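Local structure of hypothetical protein ypmQ (Bacillus subtilis, 1XZO) at residues Q19-K24 against N100-T105. The protein is needed for inserting copper into the active site of cytochrome c oxidase and may act in copper homeostasis or redox signalling. Numbering follows the deposited sequence.
Sequences QNQDGK and NWDFLT
N20 and D102 meet through their side chains. ND2 of N20 gives a hydrogen bond of 2.7 Å to OD2 of D102, with an N-H...O angle of 159°. OD2 is met on its anti side, somewhat out of the carboxylate plane, and the amide and carboxylate planes lie only 14° apart. Next to this bond, CD2 of L104 packs on CB of N20 at 3.7 Å. The backbones pair at Q19 and T105, an antiparallel hydrogen-bonded pair and a single bridge. Q19 N donates to T105 O and T105 N donates to Q19 O, each at 2.8 Å. One residue on, CA of N20 makes a C-H...O contact of 3.2 Å with F103 O. The side chain of Q21 runs alongside strand 101-104 by F103.

The other end of the N20 amide holds its own turn, a type I turn from N20 to G23. CG sits between the backbone N and the carbonyl carbon (chi1 82°), which brings OD1 to the backbone N-H groups of D22 and K24. OD1 accepts from D22 N at 2.9 Å, an Asx turn, and from K24 N at 3.0 Å. The two donors come from opposite faces of the amide plane. An alanine at N20 would probably leave D22 N and K24 N without this acceptor and OD2 of D102 without its amide donor. The other carboxylate oxygen, OD1 of D102, forms a salt bridge with R71, on the neighbouring strand 71-76. V26 packs against N20, D102 and L104.

The contact thus joins the hairpin turn between strands 17-19 and 25-27 to 101-104, an outermost strand of the central sheet in this thioredoxin-like fold. With R71 and N20 at its two oxygens, the D102 carboxylate is probably stabilised as an anion and restrained in its rotation.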
loop_
_atom_site.group_PDB
_atom_site.type_symbol
_atom_site.label_atom_id
_atom_site.label_comp_id
_atom_site.label_asym_id
_atom_site.label_seq_id
_atom_site.Cartn_x
_atom_site.Cartn_y
_atom_site.Cartn_z
ATOM N N GLN A 19 11.188 -4.900 5.758
ATOM C CA GLN A 19 12.108 -5.217 4.637
ATOM C C GLN A 19 11.337 -5.348 3.340
ATOM O O GLN A 19 10.267 -5.987 3.323
ATOM C CB GLN A 19 12.896 -6.490 4.894
ATOM C CG GLN A 19 13.919 -6.315 6.038
ATOM C CD GLN A 19 14.317 -7.686 6.680
ATOM O OE1 GLN A 19 13.543 -8.670 6.621
ATOM N NE2 GLN A 19 15.480 -7.733 7.310
ATOM N N ASN A 20 11.943 -4.844 2.270
ATOM C CA ASN A 20 11.296 -4.976 0.912
ATOM C C ASN A 20 11.664 -6.276 0.209
ATOM O O ASN A 20 12.211 -7.251 0.776
ATOM C CB ASN A 20 11.479 -3.672 0.141
ATOM C CG ASN A 20 12.874 -3.592 -0.523
ATOM O OD1 ASN A 20 13.704 -4.540 -0.387
ATOM N ND2 ASN A 20 13.163 -2.473 -1.116
ATOM N N GLN A 21 11.158 -6.434 -1.045
ATOM C CA GLN A 21 11.337 -7.665 -1.759
ATOM C C GLN A 21 12.835 -7.944 -2.066
ATOM O O GLN A 21 13.138 -9.019 -2.441
ATOM C CB GLN A 21 10.609 -7.544 -3.154
ATOM C CG GLN A 21 11.096 -6.425 -4.109
ATOM C CD GLN A 21 10.837 -5.016 -3.732
ATOM O OE1 GLN A 21 11.541 -4.118 -4.165
ATOM N NE2 GLN A 21 9.786 -4.778 -2.895
ATOM N N ASP A 22 13.660 -6.924 -2.018
ATOM C CA ASP A 22 15.121 -7.084 -2.178
ATOM C C ASP A 22 15.863 -7.213 -0.836
ATOM O O ASP A 22 17.083 -7.278 -0.820
ATOM C CB ASP A 22 15.625 -5.875 -2.848
ATOM C CG ASP A 22 15.118 -5.790 -4.207
ATOM O OD1 ASP A 22 14.990 -6.889 -4.825
ATOM O OD2 ASP A 22 14.772 -4.704 -4.729
ATOM N N GLY A 23 15.121 -7.283 0.246
ATOM C CA GLY A 23 15.685 -7.449 1.584
ATOM C C GLY A 23 16.172 -6.160 2.191
ATOM O O GLY A 23 16.898 -6.214 3.198
ATOM N N LYS A 24 15.899 -5.036 1.577
ATOM C CA LYS A 24 16.339 -3.725 1.992
ATOM C C LYS A 24 15.364 -3.122 3.062
ATOM O O LYS A 24 14.121 -3.327 2.953
ATOM C CB LYS A 24 16.391 -2.768 0.799
ATOM C CG LYS A 24 17.397 -3.165 -0.227
ATOM C CD LYS A 24 17.946 -1.957 -0.952
ATOM N NZ LYS A 24 20.778 -2.817 -1.354
ATOM N N ASN A 100 9.251 2.854 -7.804
ATOM C CA ASN A 100 8.655 3.651 -6.718
ATOM C C ASN A 100 7.613 2.819 -5.990
ATOM O O ASN A 100 6.608 3.327 -5.477
ATOM C CB ASN A 100 8.023 4.912 -7.219
ATOM C CG ASN A 100 6.858 4.647 -8.194
ATOM O OD1 ASN A 100 6.775 3.547 -8.788
ATOM N ND2 ASN A 100 5.956 5.615 -8.313
ATOM N N TRP A 101 7.830 1.526 -5.979
ATOM C CA TRP A 101 6.963 0.590 -5.267
ATOM C C TRP A 101 7.804 -0.414 -4.502
ATOM O O TRP A 101 8.668 -1.112 -5.086
ATOM C CB TRP A 101 6.087 -0.144 -6.285
ATOM C CG TRP A 101 4.887 -0.873 -5.831
ATOM C CD1 TRP A 101 4.561 -1.302 -4.555
ATOM C CD2 TRP A 101 3.742 -1.199 -6.640
ATOM N NE1 TRP A 101 3.354 -1.948 -4.566
ATOM C CE2 TRP A 101 2.839 -1.906 -5.836
ATOM C CE3 TRP A 101 3.444 -1.060 -8.020
ATOM C CZ2 TRP A 101 1.632 -2.358 -6.305
ATOM C CZ3 TRP A 101 2.275 -1.552 -8.473
ATOM C CH2 TRP A 101 1.382 -2.162 -7.654
ATOM N N ASP A 102 7.535 -0.507 -3.191
ATOM C CA ASP A 102 8.059 -1.608 -2.364
ATOM C C ASP A 102 7.010 -2.516 -1.774
ATOM O O ASP A 102 5.950 -2.044 -1.274
ATOM C CB ASP A 102 8.863 -0.970 -1.180
ATOM C CG ASP A 102 10.057 -0.196 -1.664
ATOM O OD1 ASP A 102 9.912 1.014 -1.888
ATOM O OD2 ASP A 102 11.174 -0.760 -1.935
ATOM N N PHE A 103 7.256 -3.806 -1.852
ATOM C CA PHE A 103 6.486 -4.796 -1.214
ATOM C C PHE A 103 7.204 -5.190 0.059
ATOM O O PHE A 103 8.343 -5.550 -0.023
ATOM C CB PHE A 103 6.288 -6.056 -1.999
ATOM C CG PHE A 103 5.369 -5.816 -3.247
ATOM C CD1 PHE A 103 5.810 -5.038 -4.292
ATOM C CD2 PHE A 103 4.105 -6.342 -3.285
ATOM C CE1 PHE A 103 4.971 -4.810 -5.395
ATOM C CE2 PHE A 103 3.244 -6.095 -4.411
ATOM C CZ PHE A 103 3.677 -5.370 -5.446
ATOM N N LEU A 104 6.503 -5.129 1.183
ATOM C CA LEU A 104 7.191 -5.238 2.541
ATOM C C LEU A 104 6.821 -6.491 3.285
ATOM O O LEU A 104 5.715 -7.029 3.221
ATOM C CB LEU A 104 6.828 -4.036 3.403
ATOM C CG LEU A 104 7.265 -2.658 2.936
ATOM C CD1 LEU A 104 7.047 -1.552 3.892
ATOM C CD2 LEU A 104 8.735 -2.561 2.368
ATOM N N THR A 105 7.786 -7.030 4.064
ATOM C CA THR A 105 7.614 -8.173 4.969
ATOM C C THR A 105 8.666 -7.897 6.081
ATOM O O THR A 105 9.133 -6.741 6.249
ATOM C CB THR A 105 7.765 -9.649 4.390
ATOM O OG1 THR A 105 9.017 -9.640 3.597
ATOM C CG2 THR A 105 6.707 -9.924 3.315
#